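Local structure of 3-hydroxyadipyl-CoA dehydrogenase (Escherichia coli, 3MOG) at residues C[137-142]-C[167-172]; C[150-155]-C[415-420]; C[181-184]-C[188-191]; C[184-187]-C[192-195]; C[399-404]-C[427-432]. The protein catalyses the NAD(+)-dependent oxidation of 3-hydroxyadipyl-CoA to 3-oxoadipyl-CoA in the breakdown of phenylacetate. All blocks are in the same frame, centred on the assembly; numbering follows the deposited sequence.

In the fold
Contact 1 lies within the Rossmann-type NAD-binding domain, and contact 5 joins two helices of the second C-terminal domain; their centres are about 24 Å apart. Contacts 2, 3 and 4 fill the ground between. Strands 138-143, 152-157 and 179-184, neighbours in one sheet, carry contacts 1, 2 and 3 in turn. Contacts 3 and 4 share His184, have centres about 5 Å apart, and take the chain out of the sheet into helix 191-194. Contact 2 spans some 260 residues and brings helix 412-422 against the sheet, so contacts 3 and 4 fall between its two segments along the chain. A helix of the second C-terminal domain, distant in sequence, is thereby packed directly against the NAD-binding domain.

Contact 1 of 5, residues C[137-142]-C[167-172]; sequences RVAGLH and EQLCEL
Leu169 of helix 163-175 reaches down between Ala139 and Leu141 of strand 138-143, two residues that point to the same face of the sheet because they are two apart along the strand. From CB outward, the leucine meets a partner almost at once: its CB lies 3.9 Å from Leu141 CD1. CG is anti to the carbonyl carbon (chi1 -64°), and CD1 continues outward fully extended (chi2 179°), making this methyl the leading point of the side chain. It settles on Ala139, with Leu169 CD1 3.8 Å from Ala139 CB, and also comes within 4.1 Å of Leu141 CD1. Leu141 and Leu169 cross at a slant, one methyl of the strand residue lodged beside the stem of the helix residue. Helix 163-175 is the connection of a beta-alpha-beta crossover between the adjacent parallel strands 152-157 and 179-184, and here it overlaps the next strand of the Rossmann-type sheet as well. No hydrogen bond joins the two segments, and the three touching side chains are all buried. Leu169 further meets Leu115 and Thr117 of strand 115-118, Leu87 of strand 87-90 and Val155 of strand 152-157, while Leu141 adds Ile89, Val153 and Val155. On the same helix Glu167 OE2 forms a salt bridge with Arg182 NH1 of strand 179-184.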
# COMPACT_ATOMS: atom_id res chain seq x y z
N ARG C 137 -14.09 14.84 -29.27
CA ARG C 137 -13.01 15.50 -30.00
C ARG C 137 -11.95 16.04 -29.05
O ARG C 137 -11.08 16.79 -29.46
CB ARG C 137 -13.51 16.57 -31.00
CG ARG C 137 -14.63 17.49 -30.50
CD ARG C 137 -14.14 18.46 -29.45
NE ARG C 137 -15.23 19.15 -28.77
CZ ARG C 137 -15.64 20.38 -29.07
NH1 ARG C 137 -15.05 21.06 -30.04
NH2 ARG C 137 -16.63 20.92 -28.38
N VAL C 138 -12.07 15.68 -27.78
CA VAL C 138 -11.03 15.95 -26.79
C VAL C 138 -10.07 14.75 -26.77
O VAL C 138 -10.50 13.60 -26.83
CB VAL C 138 -11.61 16.20 -25.39
CG1 VAL C 138 -10.55 16.75 -24.45
CG2 VAL C 138 -12.79 17.15 -25.46
N ALA C 139 -8.77 15.05 -26.72
CA ALA C 139 -7.71 14.04 -26.76
C ALA C 139 -6.43 14.64 -26.22
O ALA C 139 -6.35 15.84 -26.03
CB ALA C 139 -7.49 13.54 -28.20
N GLY C 140 -5.44 13.81 -25.96
CA GLY C 140 -4.13 14.30 -25.54
C GLY C 140 -3.20 14.29 -26.73
O GLY C 140 -3.24 13.37 -27.53
N LEU C 141 -2.40 15.33 -26.85
CA LEU C 141 -1.37 15.38 -27.86
C LEU C 141 -0.09 15.76 -27.13
O LEU C 141 0.20 16.94 -26.93
CB LEU C 141 -1.75 16.38 -28.98
CG LEU C 141 -1.18 16.17 -30.38
CD1 LEU C 141 -1.64 14.85 -30.96
CD2 LEU C 141 -1.59 17.31 -31.32
N HIS C 142 0.64 14.74 -26.70
CA HIS C 142 1.72 14.93 -25.74
C HIS C 142 3.10 14.96 -26.38
O HIS C 142 3.62 13.91 -26.75
CB HIS C 142 1.64 13.84 -24.67
CG HIS C 142 2.70 13.92 -23.62
ND1 HIS C 142 3.41 12.82 -23.19
CD2 HIS C 142 3.19 14.98 -22.93
CE1 HIS C 142 4.29 13.20 -22.27
NE2 HIS C 142 4.18 14.51 -22.10
N GLU C 167 -6.94 9.01 -35.43
CA GLU C 167 -6.37 8.83 -36.78
C GLU C 167 -5.96 10.16 -37.39
O GLU C 167 -4.90 10.26 -38.00
CB GLU C 167 -7.38 8.16 -37.72
CG GLU C 167 -7.71 6.71 -37.41
CD GLU C 167 -6.51 5.78 -37.48
OE1 GLU C 167 -5.66 5.93 -38.39
OE2 GLU C 167 -6.42 4.89 -36.61
N GLN C 168 -6.84 11.16 -37.23
CA GLN C 168 -6.57 12.52 -37.67
C GLN C 168 -5.31 13.07 -36.99
O GLN C 168 -4.39 13.55 -37.67
CB GLN C 168 -7.77 13.43 -37.38
CG GLN C 168 -8.92 13.33 -38.38
CD GLN C 168 -10.05 14.31 -38.06
OE1 GLN C 168 -11.15 13.90 -37.67
NE2 GLN C 168 -9.78 15.61 -38.22
N LEU C 169 -5.24 12.93 -35.66
CA LEU C 169 -4.07 13.40 -34.90
C LEU C 169 -2.78 12.69 -35.25
O LEU C 169 -1.73 13.34 -35.34
CB LEU C 169 -4.33 13.37 -33.39
CG LEU C 169 -5.44 14.34 -32.96
CD1 LEU C 169 -5.69 14.25 -31.46
CD2 LEU C 169 -5.11 15.78 -33.40
N CYS C 170 -2.85 11.37 -35.45
CA CYS C 170 -1.69 10.58 -35.90
C CYS C 170 -1.19 11.03 -37.27
O CYS C 170 0.01 11.29 -37.45
CB CYS C 170 -1.99 9.07 -35.92
SG CYS C 170 -2.14 8.32 -34.27
N GLU C 171 -2.12 11.12 -38.23
CA GLU C 171 -1.79 11.58 -39.59
C GLU C 171 -1.17 12.97 -39.59
O GLU C 171 -0.19 13.22 -40.29
CB GLU C 171 -3.02 11.55 -40.50
CG GLU C 171 -2.66 11.77 -41.97
CD GLU C 171 -3.79 11.49 -42.93
OE1 GLU C 171 -4.94 11.93 -42.66
OE2 GLU C 171 -3.53 10.86 -43.97
N LEU C 172 -1.73 13.86 -38.78
CA LEU C 172 -1.23 15.23 -38.71
C LEU C 172 0.19 15.33 -38.13
O LEU C 172 1.04 16.03 -38.70
CB LEU C 172 -2.22 16.11 -37.93
CG LEU C 172 -1.83 17.57 -37.70
CD1 LEU C 172 -1.94 18.39 -38.98
CD2 LEU C 172 -2.73 18.14 -36.64

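Contact 2 of 5, residues C[150-155]-C[415-420]; sequences MKLVEV and IDTAMR
Leu152, at the start of strand 152-157 in the Rossmann-type sheet, sets both its methyl groups against the backbone of helix 412-422 at Thr417 and Ala418. The side chain leaves the strand with CG roughly anti to the backbone N (chi1 -165°), and its two branches share the helix surface. Leu152 CD1 lies 3.7 Å from Ala418 CA and 4.1 Å from Thr417 CG2. Leu152 CD2 comes equally close, 3.7 Å from Ala418 O, and is 4.0 Å from Ala418 CB. The small alanine thus lets the leucine approach the helix backbone itself, across an interface between two domains: the strand belongs to the NAD-binding domain, the helix to the second C-terminal domain. No hydrogen bond crosses here. Of the Thr417 side chain it is the methyl CG2 that faces the leucine, and the backbone Thr417 O lies 4.0 Å from Leu152 CD1; OG1 is turned back along its own helix and bonded to Gln413 O. Val191 of helix 191-194 packs against both Leu152 and Ala418, and Phe144 also lies on Leu152. Two residues along the strand, buried Glu154 sends its carboxylate into polar company: OE1 bonds to His142 ND1, and OE2 receives the backbone N-H groups of Ile190 and Val191. The His142-Glu154 pairing resembles the histidine-glutamate pair known from the active site of 3-hydroxyacyl-CoA dehydrogenases.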
# COMPACT_ATOMS: atom_id res chain seq x y z
N MET C 150 12.46 16.76 -30.44
CA MET C 150 11.95 15.42 -30.06
C MET C 150 10.91 14.85 -31.03
O MET C 150 9.92 15.51 -31.35
CB MET C 150 11.40 15.46 -28.63
CG MET C 150 12.45 15.81 -27.55
SD MET C 150 13.89 14.70 -27.47
CE MET C 150 13.18 13.29 -26.66
N LYS C 151 11.18 13.68 -31.57
CA LYS C 151 10.30 13.06 -32.53
C LYS C 151 9.00 12.48 -32.05
O LYS C 151 8.09 12.32 -32.82
CB LYS C 151 11.06 12.05 -33.37
CG LYS C 151 11.82 12.69 -34.47
CD LYS C 151 12.38 11.69 -35.42
CE LYS C 151 11.34 10.74 -35.97
NZ LYS C 151 10.71 11.22 -37.22
N LEU C 152 8.92 12.14 -30.78
CA LEU C 152 7.77 11.39 -30.28
C LEU C 152 6.60 12.29 -29.90
O LEU C 152 6.79 13.33 -29.30
CB LEU C 152 8.17 10.50 -29.09
CG LEU C 152 7.14 9.42 -28.73
CD1 LEU C 152 7.28 8.16 -29.64
CD2 LEU C 152 7.23 9.07 -27.27
N VAL C 153 5.38 11.88 -30.26
CA VAL C 153 4.19 12.37 -29.56
C VAL C 153 3.27 11.23 -29.15
O VAL C 153 3.09 10.27 -29.90
CB VAL C 153 3.46 13.59 -30.27
CG1 VAL C 153 3.80 13.69 -31.69
CG2 VAL C 153 1.94 13.59 -30.04
N GLU C 154 2.74 11.30 -27.93
CA GLU C 154 1.76 10.34 -27.45
C GLU C 154 0.37 10.90 -27.72
O GLU C 154 0.03 11.99 -27.25
CB GLU C 154 1.99 10.09 -25.95
CG GLU C 154 3.30 9.40 -25.64
CD GLU C 154 3.52 9.17 -24.14
OE1 GLU C 154 3.59 10.17 -23.39
OE2 GLU C 154 3.64 8.00 -23.73
N VAL C 155 -0.41 10.17 -28.51
CA VAL C 155 -1.77 10.56 -28.85
C VAL C 155 -2.71 9.85 -27.88
O VAL C 155 -2.87 8.64 -27.93
CB VAL C 155 -2.14 10.19 -30.30
CG1 VAL C 155 -3.61 10.54 -30.58
CG2 VAL C 155 -1.23 10.89 -31.30
N ILE C 415 4.80 0.78 -27.65
CA ILE C 415 5.59 0.78 -26.42
C ILE C 415 7.09 0.81 -26.76
O ILE C 415 7.84 1.60 -26.19
CB ILE C 415 5.20 -0.41 -25.50
CG1 ILE C 415 3.74 -0.26 -25.03
CG2 ILE C 415 6.14 -0.51 -24.28
CD1 ILE C 415 3.17 -1.44 -24.24
N ASP C 416 7.52 -0.02 -27.72
CA ASP C 416 8.92 -0.01 -28.15
C ASP C 416 9.32 1.37 -28.71
O ASP C 416 10.32 1.95 -28.30
CB ASP C 416 9.21 -1.11 -29.18
CG ASP C 416 9.34 -2.50 -28.56
OD1 ASP C 416 9.56 -2.60 -27.34
OD2 ASP C 416 9.22 -3.49 -29.32
N THR C 417 8.51 1.88 -29.63
CA THR C 417 8.77 3.16 -30.27
C THR C 417 8.88 4.29 -29.26
O THR C 417 9.84 5.05 -29.28
CB THR C 417 7.70 3.48 -31.31
OG1 THR C 417 7.72 2.47 -32.31
CG2 THR C 417 7.95 4.83 -31.95
N ALA C 418 7.92 4.35 -28.34
CA ALA C 418 7.92 5.36 -27.29
C ALA C 418 9.19 5.41 -26.47
O ALA C 418 9.71 6.49 -26.17
CB ALA C 418 6.70 5.19 -26.38
N MET C 419 9.71 4.24 -26.11
CA MET C 419 10.92 4.19 -25.31
C MET C 419 12.17 4.52 -26.15
O MET C 419 13.12 5.13 -25.64
CB MET C 419 11.02 2.83 -24.59
CG MET C 419 9.79 2.49 -23.71
SD MET C 419 9.01 3.87 -22.83
CE MET C 419 10.25 4.19 -21.60
N ARG C 420 12.19 4.13 -27.42
CA ARG C 420 13.27 4.53 -28.33
C ARG C 420 13.30 6.04 -28.58
O ARG C 420 14.36 6.65 -28.57
CB ARG C 420 13.16 3.80 -29.67
CG ARG C 420 14.18 2.70 -29.87
CD ARG C 420 14.02 2.09 -31.25
NE ARG C 420 12.81 1.28 -31.33
CZ ARG C 420 11.78 1.51 -32.15
NH1 ARG C 420 11.80 2.54 -32.99
NH2 ARG C 420 10.74 0.69 -32.13

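Contact 3 of 5, residues C[181-184]-C[188-191]; sequences VRCH and GFIV
Cys183 and Val181, on strand 179-184 of the Rossmann-type sheet, face Ile190 and Phe189, which lie in the loop leading from that strand to helix 191-194. The chain here passes from the NAD-binding domain to the first C-terminal domain and doubles back over its own strand, without any hydrogen bond between the two segments. The tight part is apolar and buried. Ile190 spans the two inward residues of the strand: its CG1 sits 3.9 Å from Cys183 CB, and its CD1, extended at the end of the chain, reaches 4.0 Å from Val181 CG2. Val181 and Ile190 approach each other at an angle rather than side by side. Farther back, Ile190 also packs on Ala418 of helix 412-422, while Val181 touches Thr417 of the same helix. The alternate residues Arg182 and His184 point away and form the looser side, both being partly exposed. Only their carbonyls come near, with Arg182 O 4.2 Å from Ile190 CD1 and His184 O equally far from Phe189 CD1. Phe189 adopts a positive phi of 48°, uncommon for a residue with a side chain, as the chain turns back toward the strand; its ring also rests against Glu154 and Val156. Cys183 directs its sulfur into the space between its own backbone N and carbonyl carbon (chi1 72°), bringing SG 3.7 Å from Phe189 CB and, in an oblique sulfur-aromatic contact, 5.0 Å from the ring centroid at 45° to the normal.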
# COMPACT_ATOMS: atom_id res chain seq x y z
N VAL C 181 2.44 7.73 -31.26
CA VAL C 181 2.10 6.45 -30.66
C VAL C 181 0.76 6.65 -29.94
O VAL C 181 0.51 7.72 -29.41
CB VAL C 181 3.20 5.92 -29.69
CG1 VAL C 181 4.46 5.50 -30.45
CG2 VAL C 181 3.55 6.96 -28.58
N ARG C 182 -0.11 5.64 -29.97
CA ARG C 182 -1.42 5.74 -29.31
C ARG C 182 -1.39 5.06 -27.96
O ARG C 182 -0.73 4.03 -27.79
CB ARG C 182 -2.50 5.07 -30.15
CG ARG C 182 -2.48 5.50 -31.61
CD ARG C 182 -2.68 4.30 -32.51
NE ARG C 182 -2.52 4.69 -33.90
CZ ARG C 182 -3.54 4.87 -34.74
NH1 ARG C 182 -4.79 4.66 -34.34
NH2 ARG C 182 -3.30 5.25 -35.99
N CYS C 183 -2.10 5.64 -27.00
CA CYS C 183 -2.25 5.07 -25.68
C CYS C 183 -3.51 5.63 -25.02
O CYS C 183 -4.00 6.67 -25.42
CB CYS C 183 -1.03 5.35 -24.79
SG CYS C 183 -0.84 7.04 -24.25
N HIS C 184 -4.04 4.92 -24.03
CA HIS C 184 -5.21 5.36 -23.28
C HIS C 184 -4.76 6.29 -22.18
O HIS C 184 -3.57 6.37 -21.87
CB HIS C 184 -5.96 4.16 -22.70
CG HIS C 184 -7.40 4.45 -22.37
ND1 HIS C 184 -8.34 4.69 -23.35
CD2 HIS C 184 -8.04 4.55 -21.19
CE1 HIS C 184 -9.51 4.93 -22.77
NE2 HIS C 184 -9.36 4.84 -21.46
N GLY C 188 0.80 8.12 -16.31
CA GLY C 188 2.16 8.10 -16.85
C GLY C 188 2.22 7.77 -18.34
O GLY C 188 3.31 7.66 -18.90
N PHE C 189 1.06 7.60 -18.96
CA PHE C 189 0.90 7.16 -20.36
C PHE C 189 1.77 5.92 -20.68
O PHE C 189 1.59 4.87 -20.05
CB PHE C 189 1.10 8.33 -21.34
CG PHE C 189 0.24 9.55 -21.04
CD1 PHE C 189 -1.04 9.43 -20.47
CD2 PHE C 189 0.70 10.83 -21.37
CE1 PHE C 189 -1.82 10.55 -20.21
CE2 PHE C 189 -0.08 11.95 -21.12
CZ PHE C 189 -1.34 11.82 -20.54
N ILE C 190 2.67 6.02 -21.66
CA ILE C 190 3.68 4.97 -21.87
C ILE C 190 5.01 5.39 -21.24
O ILE C 190 5.50 4.73 -20.32
CB ILE C 190 3.94 4.66 -23.36
CG1 ILE C 190 2.67 4.30 -24.11
CG2 ILE C 190 4.95 3.52 -23.52
CD1 ILE C 190 2.90 4.37 -25.63
N VAL C 191 5.57 6.48 -21.75
CA VAL C 191 6.94 6.89 -21.41
C VAL C 191 7.16 7.14 -19.91
O VAL C 191 8.07 6.57 -19.32
CB VAL C 191 7.41 8.12 -22.23
CG1 VAL C 191 8.83 8.49 -21.85
CG2 VAL C 191 7.33 7.85 -23.73

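Contact 4 of 5, residues C[184-187]-C[192-195]; sequences HSTP and NRVA
Arg193 stretches away from its backbone N (CG anti, chi1 -180°) and then bends at chi2 (-149°), while Thr186 keeps OG1 between its backbone N and carbonyl carbon (chi1 56°); the two polar ends converge on one water. They make no direct bond, since Thr186 OG1 and Arg193 NH1 remain 4.1 Å apart. The water fills the gap, accepting from Thr186 OG1 at 2.6 Å and from Arg193 NH1 at 2.9 Å, and donating to Pro187 O at 2.6 Å. It lies in the guanidinium plane, at the edge. Three bonds therefore fix its place. The same proline carbonyl also leans on the aliphatic part of the arginine, with Pro187 O 3.8 Å from Arg193 CB. Beyond the water, Arg193 NH2 makes a salt bridge with Asp403 of helix 390-406, and Arg193 NE has a long, weak ion pair with Glu400. Pro187 packs on Leu263 of a second subunit. The water thus bridges the two ends of the link that runs, through an inverse gamma turn centred on Ser185, from the outermost strand 179-184 of the Rossmann-type sheet to helix 191-194 at the start of the first C-terminal domain.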
# COMPACT_ATOMS: atom_id res chain seq x y z
N HIS C 184 -4.04 4.92 -24.03
CA HIS C 184 -5.21 5.36 -23.28
C HIS C 184 -4.76 6.29 -22.18
O HIS C 184 -3.57 6.37 -21.87
CB HIS C 184 -5.96 4.16 -22.70
CG HIS C 184 -7.40 4.45 -22.37
ND1 HIS C 184 -8.34 4.69 -23.35
CD2 HIS C 184 -8.04 4.55 -21.19
CE1 HIS C 184 -9.51 4.93 -22.77
NE2 HIS C 184 -9.36 4.84 -21.46
N SER C 185 -5.71 7.00 -21.58
CA SER C 185 -5.41 7.96 -20.54
C SER C 185 -5.18 7.31 -19.18
O SER C 185 -5.95 7.52 -18.24
CB SER C 185 -6.53 9.02 -20.47
OG SER C 185 -6.04 10.14 -19.78
N THR C 186 -4.11 6.54 -19.07
CA THR C 186 -3.76 5.89 -17.82
C THR C 186 -2.53 6.60 -17.26
O THR C 186 -1.79 7.23 -18.02
CB THR C 186 -3.48 4.39 -18.07
OG1 THR C 186 -2.46 4.26 -19.07
CG2 THR C 186 -4.75 3.69 -18.54
N PRO C 187 -2.31 6.53 -15.93
CA PRO C 187 -1.22 7.26 -15.28
C PRO C 187 0.15 7.02 -15.92
O PRO C 187 0.57 5.87 -16.04
CB PRO C 187 -1.21 6.70 -13.87
CG PRO C 187 -2.58 6.18 -13.64
CD PRO C 187 -3.08 5.72 -14.95
N ASN C 192 6.35 7.98 -19.29
CA ASN C 192 6.53 8.28 -17.85
C ASN C 192 6.26 7.08 -16.95
O ASN C 192 6.77 7.01 -15.85
CB ASN C 192 5.62 9.44 -17.41
CG ASN C 192 6.21 10.81 -17.67
OD1 ASN C 192 7.41 10.96 -17.89
ND2 ASN C 192 5.36 11.83 -17.62
N ARG C 193 5.46 6.14 -17.43
CA ARG C 193 5.16 4.92 -16.69
C ARG C 193 6.28 3.88 -16.81
O ARG C 193 6.76 3.37 -15.81
CB ARG C 193 3.83 4.32 -17.16
CG ARG C 193 3.42 3.05 -16.45
CD ARG C 193 2.64 2.17 -17.38
NE ARG C 193 2.09 0.98 -16.74
CZ ARG C 193 0.79 0.69 -16.70
NH1 ARG C 193 -0.09 1.53 -17.21
NH2 ARG C 193 0.37 -0.42 -16.10
N VAL C 194 6.70 3.59 -18.04
CA VAL C 194 7.69 2.53 -18.30
C VAL C 194 9.10 2.92 -17.87
O VAL C 194 9.87 2.07 -17.44
CB VAL C 194 7.62 2.04 -19.78
CG1 VAL C 194 8.68 0.99 -20.12
CG2 VAL C 194 6.24 1.52 -20.08
N ALA C 195 9.42 4.21 -17.95
CA ALA C 195 10.72 4.73 -17.49
C ALA C 195 10.95 4.65 -15.98
O ALA C 195 12.10 4.70 -15.55
CB ALA C 195 10.91 6.18 -17.94
O HOH W 1 -0.12 4.29 -17.97

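Contact 5 of 5, residues C[399-404]-C[427-432]; sequences NEALDA and YGPLAW
Ala401 of helix 390-406 meets the first turn of helix 429-436 at Pro429. Just before it, Glu400 turns to Arg258 in a salt bridge. Ala401 CB lies 3.7 Å from Pro429 CB and almost as close to Pro429 CG, so the CB and CG atoms of the proline rest on the alanine methyl; a third neighbour is Leu430 CD2, 4.1 Å from Ala401 CB. Next along the segment, Leu402 turns its CG away from its carbonyl carbon (chi1 -78°), and the branched end swings toward the other helix. There Leu402 CD2 meets Leu430 CD2 at 3.7 Å, the two leucines crossing at a slant with methyl against methyl. All four side chains are buried and no hydrogen bond crosses between the segments. Asp403 follows, in a salt bridge with the same Arg258. In the partner segment Gly428 is the N-cap residue, and Trp432 N bonds back to Gly428 O at 2.8 Å to close the first helical turn. Pro429, just after the cap, has no N-H to offer, whereas Leu430 N is bonded to Asp416 OD1 at 2.9 Å. That aspartate belongs to helix 412-422, which runs between the two in sequence and touches both, through Ile415 on Ala401 and through Asp416 and Met419 on Pro429; Leu402 is further covered by helix 461-473 and by Trp438 of helix 438-452, within the helical second C-terminal domain.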
# COMPACT_ATOMS: atom_id res chain seq x y z
N ASN C 399 9.52 -5.70 -17.52
CA ASN C 399 8.37 -6.14 -16.74
C ASN C 399 7.23 -5.12 -16.75
O ASN C 399 6.07 -5.46 -17.00
CB ASN C 399 8.84 -6.38 -15.31
CG ASN C 399 7.97 -7.37 -14.57
OD1 ASN C 399 7.43 -8.30 -15.15
ND2 ASN C 399 7.87 -7.18 -13.25
N GLU C 400 7.59 -3.86 -16.49
CA GLU C 400 6.68 -2.72 -16.59
C GLU C 400 6.10 -2.49 -18.00
O GLU C 400 4.91 -2.20 -18.14
CB GLU C 400 7.38 -1.45 -16.07
CG GLU C 400 6.40 -0.37 -15.65
CD GLU C 400 5.40 -0.87 -14.64
OE1 GLU C 400 4.19 -0.93 -14.97
OE2 GLU C 400 5.82 -1.23 -13.53
N ALA C 401 6.92 -2.65 -19.04
CA ALA C 401 6.42 -2.59 -20.43
C ALA C 401 5.41 -3.70 -20.74
O ALA C 401 4.40 -3.47 -21.40
CB ALA C 401 7.58 -2.66 -21.41
N LEU C 402 5.70 -4.89 -20.24
CA LEU C 402 4.83 -6.03 -20.41
C LEU C 402 3.51 -5.83 -19.67
O LEU C 402 2.45 -6.21 -20.17
CB LEU C 402 5.52 -7.28 -19.88
CG LEU C 402 6.57 -7.97 -20.75
CD1 LEU C 402 7.31 -8.95 -19.89
CD2 LEU C 402 5.98 -8.66 -21.97
N ASP C 403 3.56 -5.24 -18.48
CA ASP C 403 2.33 -4.98 -17.73
C ASP C 403 1.45 -3.95 -18.45
O ASP C 403 0.22 -4.08 -18.49
CB ASP C 403 2.63 -4.52 -16.31
CG ASP C 403 1.36 -4.22 -15.53
OD1 ASP C 403 0.66 -5.18 -15.15
OD2 ASP C 403 1.05 -3.02 -15.32
N ALA C 404 2.09 -2.95 -19.04
CA ALA C 404 1.36 -1.94 -19.79
C ALA C 404 0.69 -2.57 -21.01
O ALA C 404 -0.46 -2.23 -21.32
CB ALA C 404 2.30 -0.80 -20.20
N TYR C 427 17.15 -0.17 -27.06
CA TYR C 427 16.15 -1.02 -27.68
C TYR C 427 14.84 -0.67 -27.03
O TYR C 427 14.83 -0.26 -25.86
CB TYR C 427 16.46 -2.51 -27.43
CG TYR C 427 17.83 -2.93 -27.91
CD1 TYR C 427 18.92 -2.95 -27.03
CD2 TYR C 427 18.05 -3.29 -29.24
CE1 TYR C 427 20.19 -3.31 -27.46
CE2 TYR C 427 19.32 -3.65 -29.69
CZ TYR C 427 20.38 -3.66 -28.79
OH TYR C 427 21.62 -4.03 -29.20
N GLY C 428 13.74 -0.83 -27.76
CA GLY C 428 12.43 -0.85 -27.13
C GLY C 428 12.40 -2.07 -26.21
O GLY C 428 12.94 -3.12 -26.56
N PRO C 429 11.74 -1.96 -25.04
CA PRO C 429 11.85 -2.99 -23.98
C PRO C 429 11.33 -4.38 -24.37
O PRO C 429 11.85 -5.39 -23.90
CB PRO C 429 11.01 -2.43 -22.82
CG PRO C 429 10.49 -1.11 -23.28
CD PRO C 429 10.71 -0.96 -24.74
N LEU C 430 10.32 -4.42 -25.23
CA LEU C 430 9.74 -5.70 -25.65
C LEU C 430 10.68 -6.40 -26.63
O LEU C 430 10.93 -7.60 -26.48
CB LEU C 430 8.34 -5.51 -26.22
CG LEU C 430 7.47 -4.83 -25.13
CD1 LEU C 430 6.20 -4.24 -25.65
CD2 LEU C 430 7.17 -5.78 -24.01
N ALA C 431 11.22 -5.64 -27.58
CA ALA C 431 12.25 -6.14 -28.50
C ALA C 431 13.47 -6.55 -27.72
O ALA C 431 14.14 -7.52 -28.07
CB ALA C 431 12.64 -5.08 -29.53
N TRP C 432 13.76 -5.80 -26.66
CA TRP C 432 14.89 -6.09 -25.80
C TRP C 432 14.71 -7.41 -25.06
O TRP C 432 15.65 -8.20 -24.97
CB TRP C 432 15.09 -4.97 -24.80
CG TRP C 432 16.51 -4.75 -24.43
CD1 TRP C 432 17.57 -5.60 -24.66
CD2 TRP C 432 17.04 -3.63 -23.73
NE1 TRP C 432 18.72 -5.06 -24.16
CE2 TRP C 432 18.43 -3.86 -23.57
CE3 TRP C 432 16.49 -2.45 -23.22
CZ2 TRP C 432 19.28 -2.94 -22.94
CZ3 TRP C 432 17.33 -1.54 -22.59
CH2 TRP C 432 18.71 -1.79 -22.45